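Local coordinates for microcin B17-processing protein McbB (Escherichia coli str. K-12 substr. MG1655, PDB 6GRH), which is needed to process the inactive microcin B17 precursor (McbA) into the active antibiotic peptide, at residues R179-Y184 against F194-R199; R155-F160 against F168-Y173; Y173-F178 against S202-S207. All coordinates share one frame; numbering follows the deposited sequence.

Interaction 1: residues R179-Y184 against F194-R199. With ZN (zinc ion), chain F; SO4 (sulfate ion), chain G.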
loop_
_atom_site.group_PDB
_atom_site.type_symbol
_atom_site.label_atom_id
_atom_site.label_comp_id
_atom_site.label_asym_id
_atom_site.label_seq_id
_atom_site.Cartn_x
_atom_site.Cartn_y
_atom_site.Cartn_z
ATOM N N ARG B 179 -1.314 13.369 14.913
ATOM C CA ARG B 179 -2.367 12.677 14.167
ATOM C C ARG B 179 -3.677 13.418 14.263
ATOM O O ARG B 179 -4.103 13.785 15.355
ATOM C CB ARG B 179 -2.587 11.285 14.757
ATOM C CG ARG B 179 -1.353 10.414 14.727
ATOM C CD ARG B 179 -1.075 9.970 13.323
ATOM N NE ARG B 179 0.123 9.130 13.281
ATOM C CZ ARG B 179 0.474 8.343 12.266
ATOM N NH1 ARG B 179 -0.281 8.224 11.174
ATOM N NH2 ARG B 179 1.589 7.640 12.375
ATOM N N ILE B 180 -4.336 13.610 13.133
ATOM C CA ILE B 180 -5.686 14.108 13.134
ATOM C C ILE B 180 -6.502 13.013 12.460
ATOM O O ILE B 180 -6.305 12.715 11.282
ATOM C CB ILE B 180 -5.838 15.433 12.364
ATOM C CG1 ILE B 180 -4.942 16.528 12.972
ATOM C CG2 ILE B 180 -7.309 15.849 12.335
ATOM C CD1 ILE B 180 -4.862 17.760 12.106
ATOM N N ASP B 181 -7.436 12.424 13.198
ATOM C CA ASP B 181 -8.261 11.383 12.621
ATOM C C ASP B 181 -9.180 11.952 11.552
ATOM O O ASP B 181 -9.475 13.153 11.513
ATOM C CB ASP B 181 -9.106 10.673 13.697
ATOM C CG ASP B 181 -8.282 9.869 14.667
ATOM O OD1 ASP B 181 -7.088 9.552 14.364
ATOM O OD2 ASP B 181 -8.850 9.551 15.758
ATOM N N GLY B 182 -9.620 11.088 10.657
ATOM C CA GLY B 182 -10.725 11.411 9.778
ATOM C C GLY B 182 -11.960 11.767 10.584
ATOM O O GLY B 182 -12.070 11.446 11.763
ATOM N N VAL B 183 -12.919 12.376 9.921
ATOM C CA VAL B 183 -14.128 12.779 10.589
ATOM C C VAL B 183 -14.928 11.526 10.877
ATOM O O VAL B 183 -15.212 10.753 9.967
ATOM C CB VAL B 183 -14.969 13.721 9.723
ATOM C CG1 VAL B 183 -16.274 14.044 10.451
ATOM C CG2 VAL B 183 -14.214 15.002 9.422
ATOM N N TYR B 184 -15.247 11.317 12.146
ATOM C CA TYR B 184 -16.184 10.305 12.595
ATOM C C TYR B 184 -17.617 10.834 12.690
ATOM O O TYR B 184 -17.959 11.572 13.615
ATOM C CB TYR B 184 -15.736 9.749 13.957
ATOM C CG TYR B 184 -16.697 8.747 14.538
ATOM C CD1 TYR B 184 -17.320 7.770 13.735
ATOM C CD2 TYR B 184 -16.993 8.760 15.892
ATOM C CE1 TYR B 184 -18.232 6.863 14.274
ATOM C CE2 TYR B 184 -17.892 7.862 16.447
ATOM C CZ TYR B 184 -18.504 6.919 15.651
ATOM O OH TYR B 184 -19.389 6.074 16.243
ATOM N N PHE B 194 -10.958 4.662 17.133
ATOM C CA PHE B 194 -10.354 3.349 17.418
ATOM C C PHE B 194 -9.977 2.642 16.106
ATOM O O PHE B 194 -8.935 1.990 16.020
ATOM C CB PHE B 194 -11.238 2.548 18.383
ATOM C CG PHE B 194 -11.342 3.199 19.725
ATOM C CD1 PHE B 194 -10.237 3.226 20.575
ATOM C CD2 PHE B 194 -12.484 3.897 20.091
ATOM C CE1 PHE B 194 -10.284 3.903 21.777
ATOM C CE2 PHE B 194 -12.556 4.552 21.316
ATOM C CZ PHE B 194 -11.456 4.565 22.155
ATOM N N CYS B 195 -10.771 2.866 15.056
ATOM C CA CYS B 195 -10.399 2.429 13.725
ATOM C C CYS B 195 -9.055 3.017 13.274
ATOM O O CYS B 195 -8.253 2.313 12.638
ATOM C CB CYS B 195 -11.501 2.736 12.705
ATOM S SG CYS B 195 -13.009 1.784 12.938
ATOM N N HIS B 196 -8.816 4.285 13.610
ATOM C CA HIS B 196 -7.594 4.996 13.249
ATOM C C HIS B 196 -6.390 4.527 14.046
ATOM O O HIS B 196 -5.325 4.150 13.453
ATOM C CB HIS B 196 -7.774 6.517 13.381
ATOM C CG HIS B 196 -8.580 7.102 12.275
ATOM N ND1 HIS B 196 -9.954 7.046 12.245
ATOM C CD2 HIS B 196 -8.198 7.677 11.107
ATOM C CE1 HIS B 196 -10.388 7.608 11.132
ATOM N NE2 HIS B 196 -9.342 7.990 10.420
ATOM N N ILE B 197 -6.532 4.524 15.365
ATOM C CA ILE B 197 -5.396 4.257 16.241
ATOM C C ILE B 197 -4.876 2.817 16.049
ATOM O O ILE B 197 -3.678 2.585 16.083
ATOM C CB ILE B 197 -5.741 4.576 17.707
ATOM C CG1 ILE B 197 -4.469 4.811 18.520
ATOM C CG2 ILE B 197 -6.580 3.479 18.323
ATOM C CD1 ILE B 197 -4.724 5.662 19.735
ATOM N N GLU B 198 -5.777 1.880 15.762
ATOM C CA GLU B 198 -5.390 0.501 15.425
ATOM C C GLU B 198 -4.651 0.399 14.085
ATOM O O GLU B 198 -3.714 -0.387 13.948
ATOM C CB GLU B 198 -6.614 -0.421 15.445
ATOM C CG GLU B 198 -7.169 -0.589 16.867
ATOM C CD GLU B 198 -6.207 -1.280 17.832
ATOM O OE1 GLU B 198 -5.392 -2.104 17.350
ATOM O OE2 GLU B 198 -6.296 -1.017 19.064
ATOM N N ARG B 199 -5.072 1.173 13.101
ATOM C CA ARG B 199 -4.327 1.268 11.838
ATOM C C ARG B 199 -2.885 1.764 12.085
ATOM O O ARG B 199 -1.935 1.155 11.559
ATOM C CB ARG B 199 -5.057 2.153 10.831
ATOM C CG ARG B 199 -4.421 2.237 9.447
ATOM C CD ARG B 199 -4.673 0.985 8.649
ATOM N NE ARG B 199 -4.059 1.035 7.325
ATOM C CZ ARG B 199 -2.810 0.658 7.020
ATOM N NH1 ARG B 199 -1.941 0.210 7.939
ATOM N NH2 ARG B 199 -2.418 0.752 5.756
HETATM ZN ZN ZN F . -14.313 2.241 14.825
HETATM S S SO4 G . 1.052 -0.538 6.007
HETATM O O1 SO4 G . 2.331 0.207 6.051
HETATM O O2 SO4 G . 1.254 -1.921 5.517
HETATM O O3 SO4 G . 0.519 -0.619 7.386
HETATM O O4 SO4 G . 0.141 0.175 5.094
#

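Interaction 2: residues R155-F160 against F168-Y173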
loop_
_atom_site.group_PDB
_atom_site.type_symbol
_atom_site.label_atom_id
_atom_site.label_comp_id
_atom_site.label_asym_id
_atom_site.label_seq_id
_atom_site.Cartn_x
_atom_site.Cartn_y
_atom_site.Cartn_z
ATOM N N ARG B 155 -15.387 8.033 26.833
ATOM C CA ARG B 155 -16.323 8.900 27.562
ATOM C C ARG B 155 -17.043 9.901 26.628
ATOM O O ARG B 155 -18.258 10.080 26.717
ATOM C CB ARG B 155 -15.576 9.666 28.653
ATOM C CG ARG B 155 -16.423 10.664 29.442
ATOM C CD ARG B 155 -15.544 11.673 30.153
ATOM N NE ARG B 155 -16.298 12.796 30.728
ATOM C CZ ARG B 155 -15.763 13.963 31.094
ATOM N NH1 ARG B 155 -14.456 14.196 30.952
ATOM N NH2 ARG B 155 -16.542 14.920 31.603
ATOM N N ILE B 156 -16.281 10.558 25.754
ATOM C CA ILE B 156 -16.841 11.547 24.827
ATOM C C ILE B 156 -17.811 10.885 23.823
ATOM O O ILE B 156 -18.917 11.406 23.540
ATOM C CB ILE B 156 -15.714 12.355 24.111
ATOM C CG1 ILE B 156 -14.884 13.178 25.110
ATOM C CG2 ILE B 156 -16.291 13.280 23.052
ATOM C CD1 ILE B 156 -15.693 14.137 25.976
ATOM N N TYR B 157 -17.414 9.736 23.282
ATOM C CA TYR B 157 -18.316 8.979 22.414
ATOM C C TYR B 157 -19.587 8.551 23.156
ATOM O O TYR B 157 -20.688 8.674 22.616
ATOM C CB TYR B 157 -17.616 7.766 21.803
ATOM C CG TYR B 157 -16.646 8.043 20.646
ATOM C CD1 TYR B 157 -16.408 9.338 20.129
ATOM C CD2 TYR B 157 -15.967 6.979 20.054
ATOM C CE1 TYR B 157 -15.520 9.541 19.065
ATOM C CE2 TYR B 157 -15.083 7.181 19.011
ATOM C CZ TYR B 157 -14.865 8.452 18.506
ATOM O OH TYR B 157 -14.009 8.607 17.445
ATOM N N SER B 158 -19.423 8.047 24.381
ATOM C CA SER B 158 -20.527 7.560 25.177
ATOM C C SER B 158 -21.554 8.666 25.433
ATOM O O SER B 158 -22.734 8.449 25.303
ATOM C CB SER B 158 -19.989 6.997 26.484
ATOM O OG SER B 158 -21.023 6.515 27.263
ATOM N N LYS B 159 -21.073 9.862 25.742
ATOM C CA LYS B 159 -21.945 11.020 25.952
ATOM C C LYS B 159 -22.612 11.564 24.681
ATOM O O LYS B 159 -23.792 11.905 24.707
ATOM C CB LYS B 159 -21.155 12.135 26.624
ATOM C CG LYS B 159 -20.759 11.798 28.048
ATOM C CD LYS B 159 -19.738 12.767 28.639
ATOM C CE LYS B 159 -20.195 14.215 28.583
ATOM N NZ LYS B 159 -21.568 14.417 29.128
ATOM N N PHE B 160 -21.883 11.638 23.569
ATOM C CA PHE B 160 -22.354 12.433 22.414
ATOM C C PHE B 160 -22.711 11.720 21.108
ATOM O O PHE B 160 -23.331 12.356 20.251
ATOM C CB PHE B 160 -21.364 13.565 22.145
ATOM C CG PHE B 160 -21.150 14.458 23.324
ATOM C CD1 PHE B 160 -22.237 15.084 23.948
ATOM C CD2 PHE B 160 -19.880 14.680 23.830
ATOM C CE1 PHE B 160 -22.047 15.895 25.061
ATOM C CE2 PHE B 160 -19.681 15.503 24.929
ATOM C CZ PHE B 160 -20.765 16.112 25.544
ATOM N N PHE B 168 -17.259 13.852 15.066
ATOM C CA PHE B 168 -16.089 13.993 15.909
ATOM C C PHE B 168 -14.837 14.018 15.065
ATOM O O PHE B 168 -14.756 13.310 14.028
ATOM C CB PHE B 168 -15.932 12.806 16.868
ATOM C CG PHE B 168 -17.136 12.519 17.714
ATOM C CD1 PHE B 168 -18.216 11.805 17.195
ATOM C CD2 PHE B 168 -17.179 12.931 19.016
ATOM C CE1 PHE B 168 -19.320 11.505 17.973
ATOM C CE2 PHE B 168 -18.270 12.638 19.814
ATOM C CZ PHE B 168 -19.340 11.914 19.292
ATOM N N ILE B 169 -13.849 14.775 15.553
ATOM C CA ILE B 169 -12.471 14.686 15.079
ATOM C C ILE B 169 -11.657 14.548 16.332
ATOM O O ILE B 169 -12.007 15.139 17.344
ATOM C CB ILE B 169 -12.051 15.947 14.305
ATOM C CG1 ILE B 169 -12.789 15.951 12.975
ATOM C CG2 ILE B 169 -10.537 15.981 14.064
ATOM C CD1 ILE B 169 -12.780 17.272 12.265
ATOM N N GLN B 170 -10.631 13.713 16.279
ATOM C CA GLN B 170 -9.737 13.501 17.397
ATOM C C GLN B 170 -8.337 13.794 16.963
ATOM O O GLN B 170 -7.924 13.350 15.878
ATOM C CB GLN B 170 -9.780 12.058 17.904
ATOM C CG GLN B 170 -11.140 11.519 18.293
ATOM C CD GLN B 170 -12.037 11.098 17.136
ATOM O OE1 GLN B 170 -13.254 11.207 17.243
ATOM N NE2 GLN B 170 -11.472 10.563 16.081
ATOM N N SER B 171 -7.587 14.471 17.822
ATOM C CA SER B 171 -6.178 14.740 17.555
ATOM C C SER B 171 -5.319 14.455 18.784
ATOM O O SER B 171 -5.749 14.591 19.911
ATOM C CB SER B 171 -5.982 16.164 17.007
ATOM O OG SER B 171 -6.314 17.146 17.957
ATOM N N TYR B 172 -4.111 13.975 18.539
ATOM C CA TYR B 172 -3.270 13.367 19.574
ATOM C C TYR B 172 -1.887 13.108 18.945
ATOM O O TYR B 172 -1.707 13.278 17.729
ATOM C CB TYR B 172 -3.914 12.052 20.113
ATOM C CG TYR B 172 -4.244 11.075 19.028
ATOM C CD1 TYR B 172 -5.422 11.179 18.308
ATOM C CD2 TYR B 172 -3.332 10.097 18.651
ATOM C CE1 TYR B 172 -5.717 10.312 17.281
ATOM C CE2 TYR B 172 -3.608 9.229 17.618
ATOM C CZ TYR B 172 -4.790 9.335 16.939
ATOM O OH TYR B 172 -5.051 8.505 15.902
ATOM N N TYR B 173 -0.937 12.708 19.779
ATOM C CA TYR B 173 0.433 12.525 19.383
ATOM C C TYR B 173 0.809 11.064 19.512
ATOM O O TYR B 173 0.399 10.392 20.431
ATOM C CB TYR B 173 1.352 13.417 20.206
ATOM C CG TYR B 173 1.014 14.882 20.041
ATOM C CD1 TYR B 173 1.633 15.657 19.062
ATOM C CD2 TYR B 173 0.033 15.489 20.845
ATOM C CE1 TYR B 173 1.313 17.007 18.900
ATOM C CE2 TYR B 173 -0.300 16.833 20.694
ATOM C CZ TYR B 173 0.343 17.593 19.708
ATOM O OH TYR B 173 -0.001 18.916 19.553
#

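Interaction 3: residues Y173-F178 against S202-S207. With SO4 (sulfate ion), chain G.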
loop_
_atom_site.group_PDB
_atom_site.type_symbol
_atom_site.label_atom_id
_atom_site.label_comp_id
_atom_site.label_asym_id
_atom_site.label_seq_id
_atom_site.Cartn_x
_atom_site.Cartn_y
_atom_site.Cartn_z
ATOM N N TYR B 173 -0.937 12.708 19.779
ATOM C CA TYR B 173 0.433 12.525 19.383
ATOM C C TYR B 173 0.809 11.064 19.512
ATOM O O TYR B 173 0.399 10.392 20.431
ATOM C CB TYR B 173 1.352 13.417 20.206
ATOM C CG TYR B 173 1.014 14.882 20.041
ATOM C CD1 TYR B 173 1.633 15.657 19.062
ATOM C CD2 TYR B 173 0.033 15.489 20.845
ATOM C CE1 TYR B 173 1.313 17.007 18.900
ATOM C CE2 TYR B 173 -0.300 16.833 20.694
ATOM C CZ TYR B 173 0.343 17.593 19.708
ATOM O OH TYR B 173 -0.001 18.916 19.553
ATOM N N LEU B 174 1.580 10.575 18.553
ATOM C CA LEU B 174 2.034 9.199 18.559
ATOM C C LEU B 174 3.436 9.216 18.018
ATOM O O LEU B 174 3.639 9.657 16.882
ATOM C CB LEU B 174 1.147 8.306 17.689
ATOM C CG LEU B 174 1.613 6.854 17.465
ATOM C CD1 LEU B 174 1.744 6.125 18.777
ATOM C CD2 LEU B 174 0.635 6.171 16.523
ATOM N N LYS B 175 4.370 8.793 18.867
ATOM C CA LYS B 175 5.802 8.772 18.581
ATOM C C LYS B 175 6.293 10.165 18.178
ATOM O O LYS B 175 6.240 11.071 19.003
ATOM C CB LYS B 175 6.103 7.661 17.562
ATOM C CG LYS B 175 5.804 6.289 18.158
ATOM C CD LYS B 175 6.328 5.178 17.262
ATOM C CE LYS B 175 6.180 3.811 17.912
ATOM N NZ LYS B 175 7.251 2.901 17.416
ATOM N N GLU B 176 6.700 10.374 16.925
ATOM C CA GLU B 176 7.128 11.707 16.479
ATOM C C GLU B 176 6.083 12.370 15.584
ATOM O O GLU B 176 6.418 13.291 14.831
ATOM C CB GLU B 176 8.469 11.593 15.749
ATOM C CG GLU B 176 9.579 11.079 16.637
ATOM C CD GLU B 176 10.884 10.824 15.900
ATOM O OE1 GLU B 176 10.856 10.336 14.742
ATOM O OE2 GLU B 176 11.947 11.101 16.501
ATOM N N SER B 177 4.831 11.904 15.633
ATOM C CA SER B 177 3.783 12.448 14.796
ATOM C C SER B 177 2.659 13.114 15.562
ATOM O O SER B 177 2.367 12.769 16.725
ATOM C CB SER B 177 3.178 11.371 13.908
ATOM O OG SER B 177 2.402 10.467 14.682
ATOM N N PHE B 178 2.031 14.050 14.873
ATOM C CA PHE B 178 0.742 14.614 15.264
ATOM C C PHE B 178 -0.293 13.972 14.331
ATOM O O PHE B 178 -0.162 14.000 13.112
ATOM C CB PHE B 178 0.783 16.126 15.150
ATOM C CG PHE B 178 -0.515 16.806 15.505
ATOM C CD1 PHE B 178 -1.161 16.520 16.690
ATOM C CD2 PHE B 178 -1.094 17.705 14.627
ATOM C CE1 PHE B 178 -2.361 17.132 17.009
ATOM C CE2 PHE B 178 -2.290 18.330 14.937
ATOM C CZ PHE B 178 -2.933 18.040 16.133
ATOM N N SER B 202 -0.707 -0.874 14.228
ATOM C CA SER B 202 -0.337 -1.947 13.309
ATOM C C SER B 202 0.835 -1.569 12.408
ATOM O O SER B 202 1.808 -2.313 12.322
ATOM C CB SER B 202 -1.542 -2.354 12.441
ATOM O OG SER B 202 -1.748 -1.470 11.335
ATOM N N ARG B 203 0.732 -0.421 11.741
ATOM C CA ARG B 203 1.819 0.089 10.875
ATOM C C ARG B 203 3.136 0.270 11.638
ATOM O O ARG B 203 4.204 0.042 11.062
ATOM C CB ARG B 203 1.428 1.391 10.165
ATOM C CG ARG B 203 2.583 2.113 9.448
ATOM C CD ARG B 203 2.102 3.313 8.637
ATOM N NE ARG B 203 1.248 2.875 7.525
ATOM C CZ ARG B 203 0.321 3.618 6.920
ATOM N NH1 ARG B 203 0.083 4.875 7.295
ATOM N NH2 ARG B 203 -0.397 3.088 5.927
ATOM N N GLU B 204 3.077 0.663 12.914
ATOM C CA GLU B 204 4.316 0.848 13.718
ATOM C C GLU B 204 4.992 -0.444 14.192
ATOM O O GLU B 204 6.152 -0.414 14.638
ATOM C CB GLU B 204 4.065 1.744 14.933
ATOM C CG GLU B 204 3.526 3.123 14.581
ATOM C CD GLU B 204 4.558 4.128 14.106
ATOM O OE1 GLU B 204 5.722 3.768 13.829
ATOM O OE2 GLU B 204 4.178 5.310 14.025
ATOM N N GLU B 205 4.288 -1.570 14.133
ATOM C CA GLU B 205 4.874 -2.848 14.540
ATOM C C GLU B 205 5.861 -3.280 13.454
ATOM O O GLU B 205 5.585 -3.099 12.269
ATOM C CB GLU B 205 3.788 -3.911 14.745
ATOM N N LYS B 206 7.006 -3.831 13.853
ATOM C CA LYS B 206 8.062 -4.238 12.912
ATOM C C LYS B 206 7.848 -5.690 12.446
ATOM O O LYS B 206 8.730 -6.538 12.570
ATOM C CB LYS B 206 9.439 -4.072 13.564
ATOM N N SER B 207 6.667 -5.947 11.885
ATOM C CA SER B 207 6.229 -7.276 11.457
ATOM C C SER B 207 6.312 -7.474 9.943
ATOM O O SER B 207 6.108 -8.597 9.478
ATOM C CB SER B 207 4.777 -7.480 11.863
ATOM O OG SER B 207 3.959 -6.519 11.201
HETATM S S SO4 G . 1.052 -0.538 6.007
HETATM O O1 SO4 G . 2.331 0.207 6.051
HETATM O O2 SO4 G . 1.254 -1.921 5.517
HETATM O O3 SO4 G . 0.519 -0.619 7.386
HETATM O O4 SO4 G . 0.141 0.175 5.094
HETATM O O HOH W 1 3.448 7.655 14.519
#

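Interaction 1: residues R179-Y184 against F194-R199
His-196 reaches from helix 193-204 onto the loop at Asp-181 and Gly-182, just past strand 177-180. Its chi1 of -75° sets CG opposite the carbonyl carbon, laying the imidazole alongside Asp-181. His-196 CB comes first, 3.3 Å from Asp-181 OD1, and His-196 CG follows at 3.5 Å from the same oxygen. The two side chains run past each other in opposite senses, with carboxylate and ring stacked only 21° from parallel. Asp-181 CB lies over the ring, 3.9 Å from the centroid of His-196 and 10° off the normal, a CH-pi contact. His-196 ND1 turns back to its own helix and is hydrogen-bonded to Cys-192 O, which limits rotation of the ring. At the tip, His-196 NE2 stands 3.1 Å from Gly-182 N, flanked by His-196 CD2 and CE1 at 3.7 and 3.6 Å from that nitrogen. The buried carboxylate has further polar partners, OD2 bonding to His-193 and OD1 to Tyr-172. Next to His-196, Cys-195 SG binds the zinc ion at 2.3 Å together with Cys-192, Cys-290 and Cys-292. The contact thus joins the zinc-bearing start of helix 193-204 to the loop after strand 177-180, which lies between strands 167-174 and 269-273 of the mixed sheet.

Interaction 2: residues R155-F160 against F168-Y173
Tyr-157 and Phe-168 make the central contact of a beta-alpha-beta unit, in which helix 150-160 connects the parallel neighbours 139-144 and 167-174. The short axes of helix 155-160 and strand 168-173 run nearly antiparallel and approach to 11.1 Å, a spacing bridged by large side chains. The aromatic pair is edge-to-face (T-shaped): the edge of Tyr-157 is directed at the face of Phe-168, with centroids 4.8 Å apart and planes at 66°. The closest atoms are Tyr-157 CE1 and Phe-168 CG, at 3.6 Å. Apolar packing completes the setting of the Phe-168 ring: Ile-156 CG2 lies at the edge, 3.8 Å from Phe-168 CE2, and Phe-160 CB packs 3.9 Å from Phe-168 CZ; Ile-141 of strand 139-144 also touches this phenylalanine. The polar part belongs to the Tyr-157 hydroxyl, which is also hydrogen-bonded to His-193 N; the Tyr-157 ring meets that of Tyr-184, and its side chain touches the zinc ligand Cys-192. Gln-170 bends at chi2 (78°) to meet the hydroxyl, and its NE2 bonds to Asp-181 OD2, consistent with this setting of the amide. Tyr-157 OH donates to Gln-170 OE1 at 2.7 Å, standing above the carbonyl plane, 68° out of it.

Interaction 3: residues Y173-F178 against S202-S207
The carboxylate of Glu-204 has the aliphatic part of Lys-175 lying across it, with Lys-175 CD over the group at 3.8 Å from Glu-204 CD. Two other flat groups belong to the segments themselves: the Tyr-173 ring carries Phe-178 CD1 over one face, displaced toward its rim, and the guanidinium of Arg-203 meets a sulfate ion at its edge, in plane. The fold element on one side is a beta hairpin, strands 167-174 and 177-180 joined by a type II' turn from Leu-174 to Ser-177; on the other is the C-terminal part of helix 193-204.

Lys-175, at the turn, extends beyond CG and slides past Glu-204, which bends at chi2 (-80°), the two running in opposite directions. Their charged ends stay apart: the salt bridge from Lys-175 NZ to Glu-204 OE1 is long, 4.0 Å, and Lys-175 CD makes the closer approach. A water supplies the second link, donating to Leu-174 O at 3.1 Å and also to Glu-204 OE2, there over a distance short enough to be doubtful. Arg-179 adds a long, weak ion pair to OE2.

Away from the hairpin, Arg-203 NE reaches sulfate O1 at 3.2 Å and Arg-203 NH2 reaches O4 at 3.1 Å; Arg-199 shares this ion, probably from the crystallisation liquor, and Glu-282 pairs with Arg-203 NH1.

Inside the turn, Leu-174 O also accepts a hydrogen bond from Ser-177 N, and Ser-177 OG donates to that same oxygen at 2.7 Å, in the carbonyl plane and on a lone pair, with a C=O...donor angle of 143°.

Interactions 1 and 2 are buried, with centres 10 Å apart, whereas interaction 3 is partly exposed and lies farther from the middle of the chain. All three draw on the neighbouring pair 167-174 and 177-180: interaction 1 on the second, interaction 2 on the first, interaction 3 on both. Interactions 1 and 3 meet helix 193-204 near its start and toward its C-terminal end, through the loop after strand 177-180 and through the hairpin turn; interaction 2 uses helix 150-160. The chemistry follows the depth: a stacked carboxylate and imidazole in interaction 1, an edge-to-face aromatic pair with a hydrogen bond in interaction 2, a water and a long ion pair in interaction 3.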